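Local coordinates for trwC protein (Escherichia coli, PDB 1OMH) that recognises and processes origin-of-transfer DNA through its N-terminal relaxase domain, probably nicking the plasmid strand that is passed on in bacterial conjugation, at residues Ile82-Thr87 with Glu184-Thr189; Arg116-Ala121 with Ile145-His150; Glu122-Ala127 with Arg190-Val195. All coordinates share one frame; numbering follows the deposited sequence.

Interaction 1: residues Ile82-Thr87 with Glu184-Thr189. With nucleotides of chain A.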
loop_
_atom_site.group_PDB
_atom_site.type_symbol
_atom_site.label_atom_id
_atom_site.label_comp_id
_atom_site.label_asym_id
_atom_site.label_seq_id
_atom_site.Cartn_x
_atom_site.Cartn_y
_atom_site.Cartn_z
ATOM N N ILE B 82 15.590 -4.075 -2.587
ATOM C CA ILE B 82 15.144 -5.089 -1.646
ATOM C C ILE B 82 13.685 -5.453 -1.836
ATOM O O ILE B 82 13.218 -6.460 -1.300
ATOM C CB ILE B 82 15.347 -4.607 -0.195
ATOM C CG1 ILE B 82 14.445 -3.402 0.090
ATOM C CG2 ILE B 82 16.804 -4.205 0.012
ATOM C CD1 ILE B 82 14.511 -2.909 1.534
ATOM N N GLY B 83 12.965 -4.631 -2.591
ATOM C CA GLY B 83 11.567 -4.916 -2.828
ATOM C C GLY B 83 10.784 -3.790 -3.476
ATOM O O GLY B 83 11.336 -2.789 -3.936
ATOM N N LEU B 84 9.473 -3.975 -3.498
ATOM C CA LEU B 84 8.552 -3.016 -4.081
ATOM C C LEU B 84 7.367 -2.927 -3.142
ATOM O O LEU B 84 6.690 -3.925 -2.892
ATOM C CB LEU B 84 8.089 -3.513 -5.454
ATOM C CG LEU B 84 7.065 -2.649 -6.190
ATOM C CD1 LEU B 84 7.647 -1.255 -6.424
ATOM C CD2 LEU B 84 6.692 -3.314 -7.511
ATOM N N ASP B 85 7.127 -1.738 -2.608
ATOM C CA ASP B 85 6.013 -1.539 -1.699
ATOM C C ASP B 85 4.798 -1.001 -2.439
ATOM O O ASP B 85 4.870 0.044 -3.082
ATOM C CB ASP B 85 6.402 -0.560 -0.587
ATOM C CG ASP B 85 5.276 -0.336 0.425
ATOM O OD1 ASP B 85 4.269 -1.076 0.397
ATOM O OD2 ASP B 85 5.408 0.581 1.262
ATOM N N LEU B 86 3.692 -1.734 -2.369
ATOM C CA LEU B 86 2.453 -1.285 -2.984
ATOM C C LEU B 86 1.564 -0.900 -1.800
ATOM O O LEU B 86 1.149 -1.755 -1.013
ATOM C CB LEU B 86 1.804 -2.400 -3.816
ATOM C CG LEU B 86 2.521 -2.917 -5.075
ATOM C CD1 LEU B 86 1.589 -3.834 -5.857
ATOM C CD2 LEU B 86 2.948 -1.765 -5.957
ATOM N N THR B 87 1.301 0.393 -1.664
ATOM C CA THR B 87 0.484 0.899 -0.568
ATOM C C THR B 87 -0.949 1.162 -1.013
ATOM O O THR B 87 -1.204 2.077 -1.800
ATOM C CB THR B 87 1.075 2.203 -0.010
ATOM O OG1 THR B 87 2.394 1.945 0.484
ATOM C CG2 THR B 87 0.205 2.758 1.111
ATOM N N GLU B 184 6.378 -4.625 -15.453
ATOM C CA GLU B 184 4.949 -4.847 -15.627
ATOM C C GLU B 184 4.109 -4.413 -14.434
ATOM O O GLU B 184 3.028 -3.859 -14.605
ATOM C CB GLU B 184 4.675 -6.321 -15.937
ATOM C CG GLU B 184 5.021 -6.746 -17.359
ATOM C CD GLU B 184 4.128 -6.093 -18.404
ATOM O OE1 GLU B 184 4.523 -5.056 -18.975
ATOM O OE2 GLU B 184 3.022 -6.617 -18.650
ATOM N N ILE B 185 4.599 -4.662 -13.226
ATOM C CA ILE B 185 3.848 -4.270 -12.037
ATOM C C ILE B 185 3.865 -2.753 -11.838
ATOM O O ILE B 185 2.811 -2.127 -11.725
ATOM C CB ILE B 185 4.398 -4.976 -10.782
ATOM C CG1 ILE B 185 4.194 -6.489 -10.932
ATOM C CG2 ILE B 185 3.675 -4.460 -9.512
ATOM C CD1 ILE B 185 4.863 -7.321 -9.866
ATOM N N VAL B 186 5.054 -2.160 -11.817
ATOM C CA VAL B 186 5.179 -0.714 -11.627
ATOM C C VAL B 186 4.339 0.077 -12.632
ATOM O O VAL B 186 3.549 0.943 -12.251
ATOM C CB VAL B 186 6.658 -0.260 -11.745
ATOM C CG1 VAL B 186 6.753 1.266 -11.688
ATOM C CG2 VAL B 186 7.474 -0.874 -10.630
ATOM N N LYS B 187 4.511 -0.221 -13.917
ATOM C CA LYS B 187 3.770 0.473 -14.969
ATOM C C LYS B 187 2.269 0.217 -14.936
ATOM O O LYS B 187 1.494 0.945 -15.548
ATOM C CB LYS B 187 4.336 0.089 -16.342
ATOM C CG LYS B 187 5.750 0.618 -16.557
ATOM C CD LYS B 187 6.329 0.210 -17.911
ATOM C CE LYS B 187 7.662 0.914 -18.170
ATOM N NZ LYS B 187 8.309 0.459 -19.437
ATOM N N ALA B 188 1.861 -0.820 -14.215
ATOM C CA ALA B 188 0.446 -1.159 -14.100
ATOM C C ALA B 188 -0.156 -0.653 -12.786
ATOM O O ALA B 188 -1.243 -1.074 -12.395
ATOM C CB ALA B 188 0.270 -2.673 -14.203
ATOM N N THR B 189 0.546 0.247 -12.105
ATOM C CA THR B 189 0.066 0.784 -10.825
ATOM C C THR B 189 -1.314 1.430 -10.931
ATOM O O THR B 189 -2.192 1.183 -10.097
ATOM C CB THR B 189 1.043 1.832 -10.252
ATOM O OG1 THR B 189 2.312 1.216 -10.007
ATOM C CG2 THR B 189 0.502 2.404 -8.941
ATOM P P DT A 18 11.558 7.599 -16.082
ATOM O OP1 DT A 18 11.181 8.258 -17.358
ATOM O OP2 DT A 18 11.608 8.398 -14.830
ATOM O "O5'" DT A 18 10.614 6.326 -15.840
ATOM C "C5'" DT A 18 10.022 5.617 -16.941
ATOM C "C4'" DT A 18 9.267 4.388 -16.471
ATOM O "O4'" DT A 18 10.120 3.539 -15.658
ATOM C "C3'" DT A 18 8.047 4.719 -15.594
ATOM O "O3'" DT A 18 6.910 4.292 -16.376
ATOM C "C2'" DT A 18 7.971 3.562 -14.608
ATOM C "C1'" DT A 18 9.294 2.854 -14.746
ATOM N N1 DT A 18 10.044 2.281 -13.620
ATOM C C2 DT A 18 9.977 0.905 -13.526
ATOM O O2 DT A 18 9.383 0.206 -14.336
ATOM N N3 DT A 18 10.629 0.369 -12.454
ATOM C C4 DT A 18 11.341 1.044 -11.488
ATOM O O4 DT A 18 11.875 0.411 -10.576
ATOM C C5 DT A 18 11.392 2.485 -11.649
ATOM C C7 DT A 18 12.151 3.299 -10.645
ATOM C C6 DT A 18 10.751 3.029 -12.698
ATOM P P DA A 19 5.637 5.241 -16.598
ATOM O OP1 DA A 19 4.704 4.465 -17.453
ATOM O OP2 DA A 19 6.145 6.542 -17.065
ATOM O "O5'" DA A 19 4.956 5.428 -15.162
ATOM C "C5'" DA A 19 4.093 4.434 -14.559
ATOM C "C4'" DA A 19 4.053 4.672 -13.065
ATOM O "O4'" DA A 19 5.410 4.774 -12.654
ATOM C "C3'" DA A 19 3.326 5.912 -12.523
ATOM O "O3'" DA A 19 2.394 5.304 -11.611
ATOM C "C2'" DA A 19 4.248 6.412 -11.418
ATOM C "C1'" DA A 19 5.587 5.755 -11.685
ATOM N N9 DA A 19 6.760 6.506 -12.090
ATOM C C8 DA A 19 6.991 7.402 -13.103
ATOM N N7 DA A 19 8.251 7.748 -13.213
ATOM C C5 DA A 19 8.877 7.050 -12.187
ATOM C C6 DA A 19 10.216 6.970 -11.770
ATOM N N6 DA A 19 11.220 7.627 -12.355
ATOM N N1 DA A 19 10.495 6.178 -10.714
ATOM C C2 DA A 19 9.495 5.512 -10.121
ATOM N N3 DA A 19 8.199 5.503 -10.424
ATOM C C4 DA A 19 7.961 6.304 -11.479
#
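With CG anti to the backbone N (chi1 178°), Leu-84 reaches from strand 81-89 to helix 183-187 and brings its CD2 methyl to two side chains. Leu-84 CD2 lies 3.8 Å from CG2 of Ile-185, the two side chains running past each other in opposite directions, and 4.0 Å from CG2 of Val-186. Ile-185 turns the same CG2 to CD1 of Leu-86, so one methyl bridges two residues on the same side of the strand. Val-186 works in two directions. While CG2 faces Leu-84, CG1 stands above the thymine of DT18 of chain A, 3.7 Å from its C2, and also lies 3.9 Å from O4' of DA19 of chain A. Cut back to an alanine, this residue would lose both methyls, which is likely to open a gap beside Leu-84 CD2 and leave the thymine with less apolar surface against its face. Strand 81-89 belongs to the central antiparallel sheet of the relaxase domain, where Ile-82 and Gly-83 form a classic beta bulge opposite Leu-7. Asp-85, on the far side of the strand, hydrogen-bonds through OD2 to ND1 of His-163, a zinc and copper ligand in other structures of this protein. Beyond Val-186 the chain turns into helix 189-206, with Ala-188 as N-cap. The carbonyl O of Val-186 takes two bonds from Thr-189, from N at 3.1 Å and from OG1 at 2.6 Å, the hydroxyl donor tilted 19° from the carbonyl plane. Thr-189 OG1 is also hydrogen-bonded to ND1 of His-4 on the edge strand 2-8.

Interaction 2: residues Arg116-Ala121 with Ile145-His150. With SO4 (sulfate ion), chain D.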
loop_
_atom_site.group_PDB
_atom_site.type_symbol
_atom_site.label_atom_id
_atom_site.label_comp_id
_atom_site.label_asym_id
_atom_site.label_seq_id
_atom_site.Cartn_x
_atom_site.Cartn_y
_atom_site.Cartn_z
ATOM N N ARG B 116 -6.967 -9.666 -3.809
ATOM C CA ARG B 116 -7.337 -9.888 -5.201
ATOM C C ARG B 116 -6.490 -9.056 -6.157
ATOM O O ARG B 116 -6.132 -9.512 -7.247
ATOM C CB ARG B 116 -8.822 -9.582 -5.397
ATOM C CG ARG B 116 -9.732 -10.589 -4.710
ATOM C CD ARG B 116 -11.171 -10.112 -4.695
ATOM N NE ARG B 116 -12.039 -11.014 -3.942
ATOM C CZ ARG B 116 -13.284 -10.722 -3.580
ATOM N NH1 ARG B 116 -13.812 -9.548 -3.902
ATOM N NH2 ARG B 116 -14.000 -11.605 -2.897
ATOM N N THR B 117 -6.155 -7.836 -5.753
ATOM C CA THR B 117 -5.343 -6.984 -6.607
ATOM C C THR B 117 -3.935 -7.562 -6.703
ATOM O O THR B 117 -3.331 -7.570 -7.777
ATOM C CB THR B 117 -5.275 -5.548 -6.060
ATOM O OG1 THR B 117 -6.606 -5.046 -5.890
ATOM C CG2 THR B 117 -4.522 -4.639 -7.023
ATOM N N LEU B 118 -3.417 -8.061 -5.583
ATOM C CA LEU B 118 -2.079 -8.628 -5.570
ATOM C C LEU B 118 -1.994 -9.887 -6.430
ATOM O O LEU B 118 -0.921 -10.237 -6.922
ATOM C CB LEU B 118 -1.640 -8.926 -4.130
ATOM C CG LEU B 118 -1.362 -7.681 -3.278
ATOM C CD1 LEU B 118 -1.087 -8.083 -1.846
ATOM C CD2 LEU B 118 -0.176 -6.915 -3.858
ATOM N N GLU B 119 -3.118 -10.572 -6.602
ATOM C CA GLU B 119 -3.135 -11.773 -7.433
ATOM C C GLU B 119 -2.841 -11.342 -8.864
ATOM O O GLU B 119 -2.126 -12.019 -9.595
ATOM C CB GLU B 119 -4.502 -12.453 -7.388
ATOM C CG GLU B 119 -4.789 -13.255 -6.128
ATOM C CD GLU B 119 -6.108 -14.002 -6.216
ATOM O OE1 GLU B 119 -6.242 -14.875 -7.101
ATOM O OE2 GLU B 119 -7.015 -13.716 -5.410
ATOM N N GLN B 120 -3.395 -10.200 -9.251
ATOM C CA GLN B 120 -3.187 -9.686 -10.593
ATOM C C GLN B 120 -1.799 -9.091 -10.759
ATOM O O GLN B 120 -1.232 -9.097 -11.859
ATOM C CB GLN B 120 -4.285 -8.678 -10.937
ATOM C CG GLN B 120 -5.622 -9.384 -11.139
ATOM C CD GLN B 120 -6.752 -8.460 -11.541
ATOM O OE1 GLN B 120 -6.628 -7.673 -12.478
ATOM N NE2 GLN B 120 -7.873 -8.563 -10.838
ATOM N N ALA B 121 -1.241 -8.582 -9.667
ATOM C CA ALA B 121 0.106 -8.037 -9.721
ATOM C C ALA B 121 1.032 -9.245 -9.887
ATOM O O ALA B 121 2.030 -9.183 -10.604
ATOM C CB ALA B 121 0.433 -7.294 -8.427
ATOM N N ILE B 145 5.189 -11.971 -0.971
ATOM C CA ILE B 145 4.691 -10.686 -0.471
ATOM C C ILE B 145 4.387 -10.674 1.024
ATOM O O ILE B 145 3.760 -11.593 1.550
ATOM C CB ILE B 145 3.362 -10.278 -1.157
ATOM C CG1 ILE B 145 3.402 -10.595 -2.664
ATOM C CG2 ILE B 145 3.076 -8.797 -0.906
ATOM C CD1 ILE B 145 4.613 -10.057 -3.379
ATOM N N GLY B 146 4.820 -9.607 1.685
ATOM C CA GLY B 146 4.536 -9.419 3.093
ATOM C C GLY B 146 3.521 -8.283 3.154
ATOM O O GLY B 146 3.832 -7.153 2.781
ATOM N N LYS B 147 2.305 -8.578 3.604
ATOM C CA LYS B 147 1.244 -7.569 3.688
ATOM C C LYS B 147 1.061 -7.063 5.115
ATOM O O LYS B 147 0.865 -7.852 6.043
ATOM C CB LYS B 147 -0.085 -8.151 3.193
ATOM C CG LYS B 147 -0.037 -8.731 1.783
ATOM C CD LYS B 147 -1.404 -9.266 1.355
ATOM C CE LYS B 147 -1.825 -10.441 2.222
ATOM N NZ LYS B 147 -3.142 -11.005 1.812
ATOM N N PHE B 148 1.097 -5.745 5.286
ATOM C CA PHE B 148 0.948 -5.166 6.616
ATOM C C PHE B 148 -0.149 -4.107 6.645
ATOM O O PHE B 148 -0.008 -3.042 6.050
ATOM C CB PHE B 148 2.290 -4.576 7.060
ATOM C CG PHE B 148 3.443 -5.536 6.913
ATOM C CD1 PHE B 148 4.244 -5.519 5.775
ATOM C CD2 PHE B 148 3.713 -6.473 7.903
ATOM C CE1 PHE B 148 5.299 -6.419 5.628
ATOM C CE2 PHE B 148 4.763 -7.379 7.764
ATOM C CZ PHE B 148 5.558 -7.348 6.623
ATOM N N ARG B 149 -1.238 -4.424 7.345
ATOM C CA ARG B 149 -2.397 -3.543 7.481
ATOM C C ARG B 149 -2.220 -2.561 8.640
ATOM O O ARG B 149 -1.878 -2.960 9.755
ATOM C CB ARG B 149 -3.656 -4.393 7.711
ATOM C CG ARG B 149 -4.983 -3.635 7.644
ATOM C CD ARG B 149 -6.145 -4.563 7.997
ATOM N NE ARG B 149 -6.020 -5.057 9.363
ATOM C CZ ARG B 149 -6.279 -6.304 9.738
ATOM N NH1 ARG B 149 -6.131 -6.652 11.006
ATOM N NH2 ARG B 149 -6.679 -7.203 8.850
ATOM N N HIS B 150 -2.454 -1.280 8.363
ATOM C CA HIS B 150 -2.339 -0.225 9.362
ATOM C C HIS B 150 -3.613 0.591 9.389
ATOM O O HIS B 150 -4.367 0.585 8.425
ATOM C CB HIS B 150 -1.113 0.642 9.067
ATOM C CG HIS B 150 0.174 -0.056 9.368
ATOM N ND1 HIS B 150 0.581 -0.333 10.656
ATOM C CD2 HIS B 150 1.080 -0.646 8.552
ATOM C CE1 HIS B 150 1.678 -1.068 10.621
ATOM N NE2 HIS B 150 2.001 -1.274 9.357
HETATM S S SO4 D . -1.177 2.132 12.856
HETATM O O1 SO4 D . 0.125 1.438 12.888
HETATM O O2 SO4 D . -1.377 2.860 14.122
HETATM O O3 SO4 D . -2.262 1.152 12.689
HETATM O O4 SO4 D . -1.193 3.073 11.722
#
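ND1 of His-150 donates to O1 of the sulfate at 2.9 Å, with a bent N-H...O angle of 143° and the oxygen at the edge of the ring, near its plane. The backbone N of Glu-151 and OG1 of Thr-152 also hydrogen-bond the ion, which probably comes from the crystallisation liquor. The other ring nitrogen, NE2, is hydrogen-bonded to the carbonyl O of Tyr-18. His-150 is a zinc and copper ligand in other structures of this protein; no metal is bound here. Farther back along the strand, contact with helix 104-122 rests on Leu-118. Its CD1 presses on the aliphatic part of Lys-147, tightly at 3.4 Å from CD and less so at 3.8 Å from CG, and lies 4.3 Å from CG2 of Ile-145. The lysine chain bends at chi3 (-65°), and its NZ is hydrogen-bonded to OE1 of Gln-37. Leu-118 thus covers carbon atoms, while the amine is held by the neighbouring strand. Helix 104-122 packs on this face of the central sheet, with Leu-118 also touching Ala-164 of strand 158-167, while Arg-116 makes salt bridges to Glu-199 and Glu-203 of helix 189-206.

Interaction 3: residues Glu122-Ala127 with Arg190-Val195; sequences EARAQA and RYLGAV. With nucleotides of chain A.
The guanidinium of Arg-124 and the ring of Tyr-191 meet obliquely, their planes 32° apart and their side chains crossing at about a right angle. NH2 of Arg-124 does the touching, 3.5 Å from CE2 of Tyr-191 and 3.7 Å from its CD2. One residue earlier in the helix, the guanidinium of Arg-190 has C6 of DT21 of chain A over one face, NH1 lying 3.9 Å from that carbon. Bent at chi2 and chi3, the Arg-190 chain folds back to the nucleotide, while its CB lies 3.5 Å from OP2 of DT20 of chain A. Arg-124 stands in the type I beta turn from Glu-122 to Ala-125, closed by Ala-125 N to Glu-122 O at 2.9 Å, which joins helix 104-122 to the hairpin strand 126-131. The extended arginine spans from this turn to helix 189-206, where its NH1 lies 4.4 Å from CD2 of Leu-192. The same NH1 is hydrogen-bonded to the carbonyl O of Gln-120, which helps to hold the group beside the end of helix 104-122. Ile-185 and Ala-188 lie along one side of its chain. Gly-193 passes close to the DNA, its CA 3.9 Å from O4 of DT21 of chain A, where a beta carbon would clash with that oxygen.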
loop_
_atom_site.group_PDB
_atom_site.type_symbol
_atom_site.label_atom_id
_atom_site.label_comp_id
_atom_site.label_asym_id
_atom_site.label_seq_id
_atom_site.Cartn_x
_atom_site.Cartn_y
_atom_site.Cartn_z
ATOM N N GLU B 122 0.678 -10.351 -9.234
ATOM C CA GLU B 122 1.492 -11.561 -9.319
ATOM C C GLU B 122 1.472 -12.160 -10.728
ATOM O O GLU B 122 2.465 -12.725 -11.187
ATOM C CB GLU B 122 1.013 -12.600 -8.301
ATOM C CG GLU B 122 1.799 -13.910 -8.336
ATOM C CD GLU B 122 1.423 -14.843 -7.206
ATOM O OE1 GLU B 122 0.215 -15.037 -6.977
ATOM O OE2 GLU B 122 2.333 -15.391 -6.551
ATOM N N ALA B 123 0.342 -12.037 -11.411
ATOM C CA ALA B 123 0.229 -12.554 -12.769
ATOM C C ALA B 123 1.190 -11.780 -13.668
ATOM O O ALA B 123 1.474 -12.195 -14.791
ATOM C CB ALA B 123 -1.208 -12.406 -13.276
ATOM N N ARG B 124 1.697 -10.659 -13.158
ATOM C CA ARG B 124 2.626 -9.822 -13.910
ATOM C C ARG B 124 4.084 -9.978 -13.468
ATOM O O ARG B 124 4.967 -9.310 -13.998
ATOM C CB ARG B 124 2.205 -8.351 -13.808
ATOM C CG ARG B 124 0.898 -8.038 -14.528
ATOM C CD ARG B 124 0.402 -6.631 -14.211
ATOM N NE ARG B 124 -0.704 -6.226 -15.080
ATOM C CZ ARG B 124 -1.937 -6.720 -15.022
ATOM N NH1 ARG B 124 -2.252 -7.649 -14.126
ATOM N NH2 ARG B 124 -2.862 -6.284 -15.870
ATOM N N ALA B 125 4.333 -10.869 -12.510
ATOM C CA ALA B 125 5.694 -11.106 -12.029
ATOM C C ALA B 125 6.543 -11.643 -13.174
ATOM O O ALA B 125 6.134 -12.573 -13.872
ATOM C CB ALA B 125 5.686 -12.114 -10.891
ATOM N N GLN B 126 7.723 -11.066 -13.354
ATOM C CA GLN B 126 8.623 -11.490 -14.414
ATOM C C GLN B 126 10.074 -11.487 -13.972
ATOM O O GLN B 126 10.437 -10.884 -12.964
ATOM C CB GLN B 126 8.500 -10.570 -15.628
ATOM C CG GLN B 126 7.107 -10.440 -16.199
ATOM C CD GLN B 126 7.112 -9.756 -17.552
ATOM O OE1 GLN B 126 7.659 -8.658 -17.707
ATOM N NE2 GLN B 126 6.501 -10.405 -18.545
ATOM N N ALA B 127 10.905 -12.163 -14.753
ATOM C CA ALA B 127 12.335 -12.240 -14.488
ATOM C C ALA B 127 13.018 -12.438 -15.832
ATOM O O ALA B 127 12.364 -12.765 -16.815
ATOM C CB ALA B 127 12.638 -13.414 -13.567
ATOM N N ARG B 190 -1.502 2.270 -11.942
ATOM C CA ARG B 190 -2.787 2.927 -12.142
ATOM C C ARG B 190 -3.870 1.871 -12.324
ATOM O O ARG B 190 -4.931 1.944 -11.704
ATOM C CB ARG B 190 -2.734 3.831 -13.378
ATOM C CG ARG B 190 -4.093 4.177 -13.961
ATOM C CD ARG B 190 -4.704 5.377 -13.292
ATOM N NE ARG B 190 -3.988 6.600 -13.638
ATOM C CZ ARG B 190 -4.413 7.823 -13.337
ATOM N NH1 ARG B 190 -5.557 7.986 -12.684
ATOM N NH2 ARG B 190 -3.694 8.881 -13.683
ATOM N N TYR B 191 -3.598 0.883 -13.175
ATOM C CA TYR B 191 -4.560 -0.184 -13.435
ATOM C C TYR B 191 -4.867 -1.012 -12.193
ATOM O O TYR B 191 -6.019 -1.368 -11.950
ATOM C CB TYR B 191 -4.047 -1.122 -14.530
ATOM C CG TYR B 191 -4.962 -2.308 -14.774
ATOM C CD1 TYR B 191 -6.107 -2.178 -15.555
ATOM C CD2 TYR B 191 -4.692 -3.552 -14.202
ATOM C CE1 TYR B 191 -6.965 -3.263 -15.760
ATOM C CE2 TYR B 191 -5.537 -4.636 -14.399
ATOM C CZ TYR B 191 -6.671 -4.487 -15.177
ATOM O OH TYR B 191 -7.513 -5.560 -15.364
ATOM N N LEU B 192 -3.838 -1.344 -11.417
ATOM C CA LEU B 192 -4.048 -2.141 -10.215
ATOM C C LEU B 192 -4.810 -1.343 -9.160
ATOM O O LEU B 192 -5.554 -1.914 -8.363
ATOM C CB LEU B 192 -2.707 -2.642 -9.670
ATOM C CG LEU B 192 -2.014 -3.650 -10.600
ATOM C CD1 LEU B 192 -0.594 -3.905 -10.125
ATOM C CD2 LEU B 192 -2.814 -4.949 -10.649
ATOM N N GLY B 193 -4.631 -0.025 -9.163
ATOM C CA GLY B 193 -5.357 0.807 -8.217
ATOM C C GLY B 193 -6.840 0.761 -8.557
ATOM O O GLY B 193 -7.707 0.807 -7.678
ATOM N N ALA B 194 -7.131 0.657 -9.851
ATOM C CA ALA B 194 -8.512 0.603 -10.323
ATOM C C ALA B 194 -9.126 -0.736 -9.937
ATOM O O ALA B 194 -10.319 -0.825 -9.651
ATOM C CB ALA B 194 -8.559 0.805 -11.835
ATOM N N VAL B 195 -8.301 -1.780 -9.925
ATOM C CA VAL B 195 -8.761 -3.110 -9.536
ATOM C C VAL B 195 -9.095 -3.128 -8.039
ATOM O O VAL B 195 -10.087 -3.733 -7.618
ATOM C CB VAL B 195 -7.683 -4.181 -9.808
ATOM C CG1 VAL B 195 -8.164 -5.537 -9.319
ATOM C CG2 VAL B 195 -7.358 -4.230 -11.307
ATOM P P DT A 20 1.015 6.014 -11.185
ATOM O OP1 DT A 20 0.818 5.619 -9.769
ATOM O OP2 DT A 20 0.034 5.600 -12.208
ATOM O "O5'" DT A 20 1.264 7.588 -11.266
ATOM C "C5'" DT A 20 1.591 8.377 -10.109
ATOM C "C4'" DT A 20 1.659 9.833 -10.508
ATOM O "O4'" DT A 20 2.503 9.906 -11.674
ATOM C "C3'" DT A 20 0.297 10.402 -10.939
ATOM O "O3'" DT A 20 0.033 11.544 -10.104
ATOM C "C2'" DT A 20 0.642 11.327 -12.095
ATOM C "C1'" DT A 20 2.036 10.937 -12.507
ATOM N N1 DT A 20 2.376 10.665 -13.904
ATOM C C2 DT A 20 2.928 11.733 -14.565
ATOM O O2 DT A 20 3.099 12.822 -14.036
ATOM N N3 DT A 20 3.284 11.486 -15.862
ATOM C C4 DT A 20 3.155 10.299 -16.552
ATOM O O4 DT A 20 3.544 10.235 -17.715
ATOM C C5 DT A 20 2.557 9.207 -15.802
ATOM C C7 DT A 20 2.374 7.877 -16.468
ATOM C C6 DT A 20 2.193 9.444 -14.527
ATOM P P DT A 21 -0.688 11.414 -8.677
ATOM O OP1 DT A 21 -0.580 12.804 -8.162
ATOM O OP2 DT A 21 -0.116 10.304 -7.894
ATOM O "O5'" DT A 21 -2.217 11.111 -9.007
ATOM C "C5'" DT A 21 -3.020 12.058 -9.720
ATOM C "C4'" DT A 21 -4.494 11.767 -9.528
ATOM O "O4'" DT A 21 -4.750 10.378 -9.863
ATOM C "C3'" DT A 21 -4.995 11.943 -8.088
ATOM O "O3'" DT A 21 -5.799 13.138 -8.059
ATOM C "C2'" DT A 21 -6.089 10.895 -7.974
ATOM C "C1'" DT A 21 -5.799 9.870 -9.059
ATOM N N1 DT A 21 -5.501 8.471 -8.645
ATOM C C2 DT A 21 -6.458 7.814 -7.884
ATOM O O2 DT A 21 -7.500 8.331 -7.519
ATOM N N3 DT A 21 -6.145 6.517 -7.562
ATOM C C4 DT A 21 -5.005 5.819 -7.906
ATOM O O4 DT A 21 -4.875 4.646 -7.541
ATOM C C5 DT A 21 -4.040 6.563 -8.696
ATOM C C7 DT A 21 -2.772 5.888 -9.117
ATOM C C6 DT A 21 -4.329 7.835 -9.016
#

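In the fold
The three contacts lie close together in the relaxase domain, with centres 11 Å apart between interactions 1 and 2, 8 Å between 1 and 3, and 11 Å between 2 and 3. Interactions 1 and 2 reach the same five-stranded antiparallel sheet, and interaction 2 is nested within the loop closed by interaction 1. Interaction 3 alternates along the chain with both: its turn directly follows the helix of 2, and its helix follows that of 1. Ile-185 touches Ala-121, and Thr-117 touches Leu-192. Helix 104-122 and the consecutive helices 183-187 and 189-206 thus form one layer on the sheet, and the latter two carry residues lying against the bound DNA.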